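Lmo0305 protein (Listeria monocytogenes, PDB 3PJ0) is of undefined function but belongs to the beta-eliminating lyase family of fold-type I pyridoxal-phosphate proteins and carries a pyridoxal-phosphate-modified lysine. Local coordinates at residues Lys229-Lys232 with Arg233-Gly236; Glu262-Glu265 with Ala266-Leu270; Gly269-Glu272 with Arg273-Cys277. All blocks are in the same frame, centred on the assembly; numbering follows the deposited sequence.

Contact 1. Residues Lys229-Lys232 with Arg233-Gly236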
ATOM      1  N   LYS A 229      -5.136  10.473   8.349  1.00 10.12           N
ATOM      2  CA  LYS A 229      -5.523   9.089   8.579  1.00 10.70           C
ATOM      3  C   LYS A 229      -6.889   8.775   7.983  1.00 10.76           C
ATOM      4  O   LYS A 229      -7.117   7.666   7.493  1.00 10.35           O
ATOM      5  CB  LYS A 229      -5.455   8.740  10.073  1.00 11.48           C
ATOM      6  CG  LYS A 229      -4.040   8.711  10.613  1.00 12.71           C
ATOM      7  CD  LYS A 229      -3.979   8.138  12.012  1.00 15.55           C
ATOM      8  CE  LYS A 229      -2.589   8.195  12.587  1.00 16.45           C
ATOM      9  NZ  LYS A 229      -2.529   7.455  13.906  1.00 15.56           N
ATOM     10  N   ILE A 230      -7.789   9.751   7.996  1.00  9.95           N
ATOM     11  CA  ILE A 230      -9.088   9.586   7.354  1.00 10.29           C
ATOM     12  C   ILE A 230      -8.884   9.413   5.838  1.00  9.75           C
ATOM     13  O   ILE A 230      -9.436   8.496   5.240  1.00  9.88           O
ATOM     14  CB  ILE A 230     -10.027  10.756   7.627  0.52 10.47           C
ATOM     15  CG1 ILE A 230     -10.300  10.860   9.128  0.52 11.76           C
ATOM     16  CG2 ILE A 230     -11.332  10.571   6.835  0.52 11.65           C
ATOM     17  CD1 ILE A 230     -11.243  11.983   9.515  0.52 13.03           C
ATOM     18  N   TRP A 231      -8.060  10.266   5.247  1.00  9.17           N
ATOM     19  CA  TRP A 231      -7.757  10.188   3.818  1.00  9.24           C
ATOM     20  C   TRP A 231      -7.037   8.889   3.485  1.00  8.79           C
ATOM     21  O   TRP A 231      -7.253   8.320   2.421  1.00  8.70           O
ATOM     22  CB  TRP A 231      -6.920  11.399   3.336  1.00  8.58           C
ATOM     23  CG  TRP A 231      -7.713  12.654   3.126  1.00  9.50           C
ATOM     24  CD1 TRP A 231      -7.696  13.774   3.900  1.00 10.33           C
ATOM     25  CD2 TRP A 231      -8.634  12.914   2.059  1.00  9.64           C
ATOM     26  NE1 TRP A 231      -8.575  14.715   3.378  1.00 11.83           N
ATOM     27  CE2 TRP A 231      -9.138  14.212   2.238  1.00 12.17           C
ATOM     28  CE3 TRP A 231      -9.053  12.181   0.943  1.00 11.00           C
ATOM     29  CZ2 TRP A 231     -10.082  14.787   1.358  1.00 11.20           C
ATOM     30  CZ3 TRP A 231      -9.989  12.754   0.082  1.00 10.11           C
ATOM     31  CH2 TRP A 231     -10.487  14.030   0.298  1.00 10.82           C
ATOM     32  N   LYS A 232      -6.166   8.422   4.379  1.00  8.87           N
ATOM     33  CA  LYS A 232      -5.458   7.138   4.169  1.00  9.81           C
ATOM     34  C   LYS A 232      -6.466   5.979   3.929  1.00  9.81           C
ATOM     35  O   LYS A 232      -6.258   5.137   3.039  1.00 10.09           O
ATOM     36  CB  LYS A 232      -4.513   6.789   5.334  0.50 10.10           C
ATOM     37  CG  LYS A 232      -3.601   5.566   5.028  0.50 10.51           C
ATOM     38  CD  LYS A 232      -2.437   5.346   6.025  0.50 12.00           C
ATOM     39  CE  LYS A 232      -2.894   4.769   7.343  0.50 12.23           C
ATOM     40  NZ  LYS A 232      -1.749   4.432   8.247  0.50 10.57           N
ATOM     41  N   ARG A 233      -7.514   5.918   4.745  1.00  9.67           N
ATOM     42  CA  ARG A 233      -8.545   4.887   4.566  1.00  9.86           C
ATOM     43  C   ARG A 233      -9.265   5.059   3.230  1.00  9.68           C
ATOM     44  O   ARG A 233      -9.495   4.096   2.510  1.00  9.21           O
ATOM     45  CB  ARG A 233      -9.504   4.842   5.725  1.00 10.38           C
ATOM     46  CG  ARG A 233     -10.708   3.922   5.464  1.00  9.79           C
ATOM     47  CD  ARG A 233     -11.002   3.047   6.621  1.00 12.51           C
ATOM     48  NE  ARG A 233     -10.010   1.979   6.720  1.00 13.26           N
ATOM     49  CZ  ARG A 233     -10.086   0.796   6.100  1.00 14.29           C
ATOM     50  NH1 ARG A 233     -11.112   0.468   5.323  1.00 17.44           N
ATOM     51  NH2 ARG A 233      -9.109  -0.089   6.254  1.00 13.31           N
ATOM     52  N   ARG A 234      -9.578   6.305   2.872  1.00  9.67           N
ATOM     53  CA  ARG A 234     -10.237   6.596   1.589  1.00  9.10           C
ATOM     54  C   ARG A 234      -9.397   6.120   0.390  1.00  9.09           C
ATOM     55  O   ARG A 234      -9.927   5.577  -0.599  1.00  8.49           O
ATOM     56  CB  ARG A 234     -10.482   8.109   1.465  1.00  8.26           C
ATOM     57  CG  ARG A 234     -11.561   8.634   2.424  1.00  7.80           C
ATOM     58  CD  ARG A 234     -11.716  10.131   2.285  1.00  8.69           C
ATOM     59  NE  ARG A 234     -12.760  10.646   3.147  1.00 10.57           N
ATOM     60  CZ  ARG A 234     -12.999  11.940   3.389  1.00 14.32           C
ATOM     61  NH1 ARG A 234     -12.259  12.907   2.829  1.00 14.36           N
ATOM     62  NH2 ARG A 234     -14.010  12.274   4.206  1.00 14.16           N
ATOM     63  N   TYR A 235      -8.084   6.325   0.492  1.00  8.29           N
ATOM     64  CA  TYR A 235      -7.171   5.939  -0.595  1.00  8.57           C
ATOM     65  C   TYR A 235      -6.864   4.435  -0.649  1.00  8.84           C
ATOM     66  O   TYR A 235      -6.160   3.953  -1.553  1.00  9.84           O
ATOM     67  CB  TYR A 235      -5.834   6.704  -0.455  1.00  7.46           C
ATOM     68  CG  TYR A 235      -5.737   8.007  -1.232  1.00  8.79           C
ATOM     69  CD1 TYR A 235      -6.338   9.184  -0.776  1.00  8.62           C
ATOM     70  CD2 TYR A 235      -4.968   8.079  -2.396  1.00 12.04           C
ATOM     71  CE1 TYR A 235      -6.219  10.378  -1.480  1.00 10.92           C
ATOM     72  CE2 TYR A 235      -4.835   9.299  -3.124  1.00 10.94           C
ATOM     73  CZ  TYR A 235      -5.446  10.424  -2.653  1.00 11.56           C
ATOM     74  OH  TYR A 235      -5.309  11.609  -3.345  1.00 12.03           O
ATOM     75  N   GLY A 236      -7.347   3.665   0.311  1.00  8.98           N
ATOM     76  CA  GLY A 236      -6.977   2.247   0.329  1.00  9.04           C
ATOM     77  C   GLY A 236      -5.570   1.979   0.797  1.00  9.23           C
ATOM     78  O   GLY A 236      -4.971   0.957   0.418  1.00  9.10           O
TER

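Contact 2. Residues Glu262-Glu265 with Ala266-Leu270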
ATOM      1  N   GLU A 262      29.167   9.922   5.347  1.00 14.62           N
ATOM      2  CA  GLU A 262      30.057   9.036   4.574  1.00 15.29           C
ATOM      3  C   GLU A 262      29.656   9.007   3.080  1.00 14.88           C
ATOM      4  O   GLU A 262      30.525   9.034   2.183  1.00 15.09           O
ATOM      5  CB  GLU A 262      29.994   7.613   5.160  1.00 16.63           C
ATOM      6  CG  GLU A 262      30.645   6.550   4.310  1.00 20.44           C
ATOM      7  CD  GLU A 262      30.355   5.128   4.781  1.00 24.82           C
ATOM      8  OE1 GLU A 262      30.147   4.898   5.994  1.00 23.26           O
ATOM      9  OE2 GLU A 262      30.384   4.234   3.904  1.00 28.36           O
ATOM     10  N   TYR A 263      28.350   8.892   2.820  1.00 12.55           N
ATOM     11  CA  TYR A 263      27.839   8.863   1.440  1.00 12.73           C
ATOM     12  C   TYR A 263      28.054  10.204   0.762  1.00 11.95           C
ATOM     13  O   TYR A 263      28.347  10.248  -0.413  1.00 11.69           O
ATOM     14  CB  TYR A 263      26.323   8.528   1.342  1.00 12.28           C
ATOM     15  CG  TYR A 263      25.856   7.183   1.877  1.00 12.16           C
ATOM     16  CD1 TYR A 263      26.706   6.068   1.931  1.00 12.74           C
ATOM     17  CD2 TYR A 263      24.521   7.008   2.236  1.00 11.75           C
ATOM     18  CE1 TYR A 263      26.236   4.848   2.397  1.00 11.14           C
ATOM     19  CE2 TYR A 263      24.042   5.791   2.675  1.00 12.14           C
ATOM     20  CZ  TYR A 263      24.896   4.730   2.766  1.00 12.26           C
ATOM     21  OH  TYR A 263      24.386   3.531   3.184  1.00 15.13           O
ATOM     22  N   PHE A 264      27.888  11.296   1.511  1.00 11.71           N
ATOM     23  CA  PHE A 264      28.131  12.668   0.995  1.00 12.65           C
ATOM     24  C   PHE A 264      29.594  12.860   0.597  1.00 13.86           C
ATOM     25  O   PHE A 264      29.881  13.357  -0.489  1.00 13.32           O
ATOM     26  CB  PHE A 264      27.668  13.682   2.062  1.00 12.79           C
ATOM     27  CG  PHE A 264      28.057  15.115   1.812  1.00 12.68           C
ATOM     28  CD1 PHE A 264      27.818  15.742   0.597  1.00 12.81           C
ATOM     29  CD2 PHE A 264      28.603  15.871   2.855  1.00 13.45           C
ATOM     30  CE1 PHE A 264      28.175  17.091   0.412  1.00 14.36           C
ATOM     31  CE2 PHE A 264      28.923  17.219   2.689  1.00 14.38           C
ATOM     32  CZ  PHE A 264      28.710  17.831   1.476  1.00 12.92           C
ATOM     33  N   GLU A 265      30.515  12.472   1.474  1.00 14.73           N
ATOM     34  CA  GLU A 265      31.952  12.586   1.182  1.00 16.38           C
ATOM     35  C   GLU A 265      32.361  11.729  -0.009  1.00 15.53           C
ATOM     36  O   GLU A 265      33.158  12.170  -0.876  1.00 14.97           O
ATOM     37  CB  GLU A 265      32.791  12.223   2.411  1.00 17.41           C
ATOM     38  CG  GLU A 265      32.680  13.272   3.529  1.00 21.47           C
ATOM     39  CD  GLU A 265      33.243  14.665   3.146  1.00 25.74           C
ATOM     40  OE1 GLU A 265      34.375  14.733   2.602  1.00 27.56           O
ATOM     41  OE2 GLU A 265      32.559  15.686   3.432  1.00 28.02           O
ATOM     42  N   ALA A 266      31.793  10.524  -0.075  1.00 14.38           N
ATOM     43  CA  ALA A 266      32.075   9.601  -1.158  1.00 14.44           C
ATOM     44  C   ALA A 266      31.570  10.168  -2.455  1.00 14.30           C
ATOM     45  O   ALA A 266      32.296  10.161  -3.461  1.00 15.21           O
ATOM     46  CB  ALA A 266      31.431   8.240  -0.885  1.00 15.62           C
ATOM     47  N   ALA A 267      30.325  10.664  -2.457  1.00 12.98           N
ATOM     48  CA  ALA A 267      29.765  11.296  -3.663  1.00 12.03           C
ATOM     49  C   ALA A 267      30.645  12.445  -4.175  1.00 12.93           C
ATOM     50  O   ALA A 267      30.829  12.606  -5.395  1.00 12.64           O
ATOM     51  CB  ALA A 267      28.323  11.789  -3.404  1.00 11.93           C
ATOM     52  N   LYS A 268      31.148  13.270  -3.254  1.00 13.28           N
ATOM     53  CA  LYS A 268      32.031  14.382  -3.641  1.00 13.85           C
ATOM     54  C   LYS A 268      33.332  13.876  -4.286  1.00 13.78           C
ATOM     55  O   LYS A 268      33.748  14.393  -5.323  1.00 13.76           O
ATOM     56  CB  LYS A 268      32.323  15.290  -2.451  1.00 13.65           C
ATOM     57  CG  LYS A 268      31.109  16.147  -2.063  1.00 13.41           C
ATOM     58  CD  LYS A 268      31.475  17.192  -1.015  1.00 13.04           C
ATOM     59  CE  LYS A 268      31.739  16.592   0.316  1.00 14.98           C
ATOM     60  NZ  LYS A 268      32.250  17.614   1.263  1.00 14.91           N
ATOM     61  N   GLY A 269      33.959  12.868  -3.684  1.00 13.83           N
ATOM     62  CA  GLY A 269      35.180  12.264  -4.233  1.00 14.60           C
ATOM     63  C   GLY A 269      34.921  11.721  -5.639  1.00 15.11           C
ATOM     64  O   GLY A 269      35.710  11.958  -6.558  1.00 16.28           O
ATOM     65  N   LEU A 270      33.804  11.012  -5.818  1.00 14.81           N
ATOM     66  CA  LEU A 270      33.441  10.448  -7.119  0.50 14.77           C
ATOM     67  C   LEU A 270      33.196  11.553  -8.149  1.00 15.63           C
ATOM     68  O   LEU A 270      33.687  11.465  -9.263  1.00 16.63           O
ATOM     69  CB  LEU A 270      32.205   9.549  -6.987  0.50 14.37           C
ATOM     70  CG  LEU A 270      31.771   8.720  -8.193  0.50 12.25           C
ATOM     71  CD1 LEU A 270      32.949   7.922  -8.739  0.50 11.12           C
ATOM     72  CD2 LEU A 270      30.597   7.781  -7.827  0.50 10.34           C
TER

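Contact 3. Residues Gly269-Glu272 with Arg273-Cys277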
ATOM      1  N   GLY A 269      33.959  12.868  -3.684  1.00 13.83           N
ATOM      2  CA  GLY A 269      35.180  12.264  -4.233  1.00 14.60           C
ATOM      3  C   GLY A 269      34.921  11.721  -5.639  1.00 15.11           C
ATOM      4  O   GLY A 269      35.710  11.958  -6.558  1.00 16.28           O
ATOM      5  N   LEU A 270      33.804  11.012  -5.818  1.00 14.81           N
ATOM      6  CA  LEU A 270      33.441  10.448  -7.119  0.50 14.77           C
ATOM      7  C   LEU A 270      33.196  11.553  -8.149  1.00 15.63           C
ATOM      8  O   LEU A 270      33.687  11.465  -9.263  1.00 16.63           O
ATOM      9  CB  LEU A 270      32.205   9.549  -6.987  0.50 14.37           C
ATOM     10  CG  LEU A 270      31.771   8.720  -8.193  0.50 12.25           C
ATOM     11  CD1 LEU A 270      32.949   7.922  -8.739  0.50 11.12           C
ATOM     12  CD2 LEU A 270      30.597   7.781  -7.827  0.50 10.34           C
ATOM     13  N   ALA A 271      32.423  12.580  -7.781  1.00 15.18           N
ATOM     14  CA  ALA A 271      32.159  13.702  -8.690  1.00 15.79           C
ATOM     15  C   ALA A 271      33.463  14.344  -9.139  1.00 16.93           C
ATOM     16  O   ALA A 271      33.629  14.671 -10.325  1.00 16.64           O
ATOM     17  CB  ALA A 271      31.209  14.773  -8.023  1.00 15.00           C
ATOM     18  N   GLU A 272      34.414  14.519  -8.210  1.00 17.76           N
ATOM     19  CA  GLU A 272      35.725  15.090  -8.594  1.00 19.16           C
ATOM     20  C   GLU A 272      36.376  14.279  -9.698  1.00 18.93           C
ATOM     21  O   GLU A 272      36.975  14.839 -10.624  1.00 19.91           O
ATOM     22  CB  GLU A 272      36.724  15.126  -7.429  1.00 20.44           C
ATOM     23  CG  GLU A 272      36.548  16.249  -6.438  1.00 23.97           C
ATOM     24  CD  GLU A 272      37.699  16.323  -5.439  1.00 29.98           C
ATOM     25  OE1 GLU A 272      38.760  15.714  -5.688  1.00 32.58           O
ATOM     26  OE2 GLU A 272      37.545  17.008  -4.398  1.00 35.60           O
ATOM     27  N   ARG A 273      36.294  12.963  -9.588  1.00 18.85           N
ATOM     28  CA  ARG A 273      36.899  12.094 -10.591  1.00 19.28           C
ATOM     29  C   ARG A 273      36.167  12.228 -11.925  1.00 18.79           C
ATOM     30  O   ARG A 273      36.817  12.339 -12.949  1.00 20.31           O
ATOM     31  CB  ARG A 273      36.875  10.613 -10.156  0.62 19.64           C
ATOM     32  CG  ARG A 273      37.681  10.246  -8.900  0.62 20.63           C
ATOM     33  CD  ARG A 273      37.387   8.776  -8.505  0.62 23.58           C
ATOM     34  NE  ARG A 273      38.143   8.285  -7.347  0.62 23.31           N
ATOM     35  CZ  ARG A 273      39.256   7.553  -7.407  0.62 26.30           C
ATOM     36  NH1 ARG A 273      39.802   7.206  -8.571  0.62 25.89           N
ATOM     37  NH2 ARG A 273      39.842   7.160  -6.279  0.62 27.82           N
ATOM     38  N   PHE A 274      34.835  12.266 -11.926  1.00 17.19           N
ATOM     39  CA  PHE A 274      34.091  12.490 -13.172  1.00 17.23           C
ATOM     40  C   PHE A 274      34.459  13.835 -13.831  1.00 17.56           C
ATOM     41  O   PHE A 274      34.797  13.881 -15.024  1.00 18.55           O
ATOM     42  CB  PHE A 274      32.571  12.404 -12.946  1.00 16.37           C
ATOM     43  CG  PHE A 274      32.039  11.002 -12.947  1.00 15.48           C
ATOM     44  CD1 PHE A 274      32.070  10.244 -14.121  1.00 16.45           C
ATOM     45  CD2 PHE A 274      31.488  10.439 -11.806  1.00 15.60           C
ATOM     46  CE1 PHE A 274      31.575   8.933 -14.138  1.00 15.44           C
ATOM     47  CE2 PHE A 274      30.978   9.145 -11.821  1.00 15.46           C
ATOM     48  CZ  PHE A 274      31.035   8.388 -12.984  1.00 14.15           C
ATOM     49  N   ASN A 275      34.457  14.908 -13.042  1.00 17.49           N
ATOM     50  CA  ASN A 275      34.776  16.234 -13.553  1.00 18.44           C
ATOM     51  C   ASN A 275      36.194  16.331 -14.102  1.00 20.39           C
ATOM     52  O   ASN A 275      36.452  17.137 -14.993  1.00 21.18           O
ATOM     53  CB  ASN A 275      34.568  17.306 -12.466  1.00 18.09           C
ATOM     54  CG  ASN A 275      33.087  17.671 -12.260  1.00 17.31           C
ATOM     55  OD1 ASN A 275      32.430  18.202 -13.180  1.00 17.02           O
ATOM     56  ND2 ASN A 275      32.578  17.452 -11.047  1.00 14.34           N
ATOM     57  N   SER A 276      37.108  15.511 -13.584  1.00 21.16           N
ATOM     58  CA  SER A 276      38.498  15.520 -14.045  0.50 22.26           C
ATOM     59  C   SER A 276      38.626  14.966 -15.468  1.00 23.03           C
ATOM     60  O   SER A 276      39.658  15.155 -16.119  1.00 23.70           O
ATOM     61  CB  SER A 276      39.410  14.730 -13.078  0.50 22.41           C
ATOM     62  OG  SER A 276      39.177  13.324 -13.131  0.50 22.47           O
ATOM     63  N   CYS A 277      37.582  14.289 -15.946  1.00 22.73           N
ATOM     64  CA  CYS A 277      37.588  13.690 -17.284  1.00 23.67           C
ATOM     65  C   CYS A 277      37.175  14.703 -18.341  1.00 23.95           C
ATOM     66  O   CYS A 277      36.243  15.509 -18.139  1.00 23.51           O
ATOM     67  CB  CYS A 277      36.691  12.456 -17.358  1.00 23.30           C
ATOM     68  SG  CYS A 277      37.213  11.123 -16.233  1.00 24.33           S
TER

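Contact 1. Residues Lys229-Lys232 with Arg233-Gly236
Arg234 stands its guanidinium edge-on over one face of the indole of Trp231, three residues earlier on the same helix, in a cation-pi contact. CZ of Arg234 stands 4.4 Å from the centroid of the six-membered ring of Trp231 and almost exactly on the ring normal, yet the two flat groups are nearly perpendicular (88°), so the cation meets the ring by its edge and not as a stacked plate. NH1 of Arg234 leads, 3.2 Å from CZ2 of Trp231, while CD covers the CE3 side of the indole. With CG anti to its carbonyl carbon (chi1 -70°) and the chain extended from there to NE, Arg234 runs back along the helix to reach this place. One face of its guanidinium is backed by Ile230, whose CG2 lies 4.0 Å from NE of Arg234, and NE also donates to Gln105 O of the second subunit, which helps to hold the group in place.

Tyr235 comes obliquely to the indole, its CE1 4.1 Å from CE3 of Trp231; its hydroxyl is hydrogen-bonded to Gln77 and Gln112. Tyr235 N to Trp231 O, at 2.9 Å, is the last regular helix bond. Gly236, with positive phi and its N bonded to Arg233 O (3.1 Å), then closes the helix in a Schellman motif, a backbone shape that suits glycine.

Lys232 NZ donates to Phe68 O; Arg233 forms a salt bridge through NE with Asp238 of its own chain and donates through NH1 to His103 O of the second subunit. Leu111 of the second subunit packs on Trp231 and Tyr235 at this interface. Within the chain, Trp231 packs on helix 72-87, Tyr235 on helix 107-112, and Lys232 on strand 65-69.

Contact 2. Residues Glu262-Glu265 with Ala266-Leu270
Lys268 folds across one face of the Phe264 ring, one helical turn before it, and this is where the side chains pack most tightly. CE of Lys268 is 3.6 Å from the centroid of the Phe264 ring and close to its normal, a CH-pi contact, while NZ lies off-centre, 4.0 Å from that centroid, in a cation-pi arrangement. A bend at chi3 (-71°) turns the end of the lysine toward the ring and toward Glu265. There NZ of Lys268 donates to OE2 of Glu265 at 2.9 Å in a salt bridge, arriving from above the carboxylate plane, 44° out of it. The ammonium thus meets an aromatic face on one side and a carboxylate at roughly a right angle to it, which would be expected to favour its charged form.

Glu262 marks the looser, solvent side; Glu265, although exposed, is tied down by the salt bridge. By contrast, Tyr263 is buried and bonds through its hydroxyl to Asp338. Phe264 itself packs on Pro186 and Phe187 of helix 185-188. The i to i+3 salt bridge and i to i+4 lysine-aromatic contact lie along one flank of helix 260-275, an amphipathic alpha-helix that rests on strand 291-296 through Ala267 and Leu270.

Contact 3. Residues Gly269-Glu272 with Arg273-Cys277
Residues 269-277 form the last turns of an alpha-helix and its exit into a loop, and the i to i+4 bonds run in order: Arg273 N to Gly269 O, Phe274 N to Leu270 O, and Asn275 N to Ala271 O, the last at 2.9 Å and nearly straight (174°). Ser276 N still bonds to Glu272 O at 3.0 Å, and by Cys277 the backbone has become extended.

On the buried side Leu270 and Phe274 lie side by side and point the same way, CG of Leu270 3.7 Å from CE2 of Phe274. The Phe274 ring also meets Phe352 of helix 345-358 edge-to-face and packs on strands 280-283 and 291-296, so the pair lies between helix 345-358 and the sheet. Arg273 keeps its aliphatic chain near the Gly269 carbonyl, CG lying 3.5 Å from that O, and then extends to a salt bridge with Glu349.

In one of its two modelled conformers, Ser276 turns its hydroxyl back up the helix (chi1 71°), and OG donates to Arg273 O. The amide of Asn275 has its stronger partner in Thr282 OG1, across on strand 280-283; its ND2 also gives Ala271 O a second, weak bond at 3.1 Å (122°).

In the fold
The three contacts are worked examples of how neighbouring turns of one helix settle their side chains, but they serve different surfaces. Contacts 2 and 3 are consecutive on helix 260-275, sharing Gly269 and Leu270, with centres 11 Å apart; together they run that helix along the four-stranded antiparallel sheet to its end, and no other chain of the assembly touches either. Contact 1 lies across the chain's centre from both, about 39 Å from contact 2 and 46 Å from contact 3 between centres, where helix 222-234 ends against the second subunit. The modified Lys208, which carries the pyridoxal phosphate, follows strand 201-205 of the seven-stranded mixed sheet and belongs to none of the three.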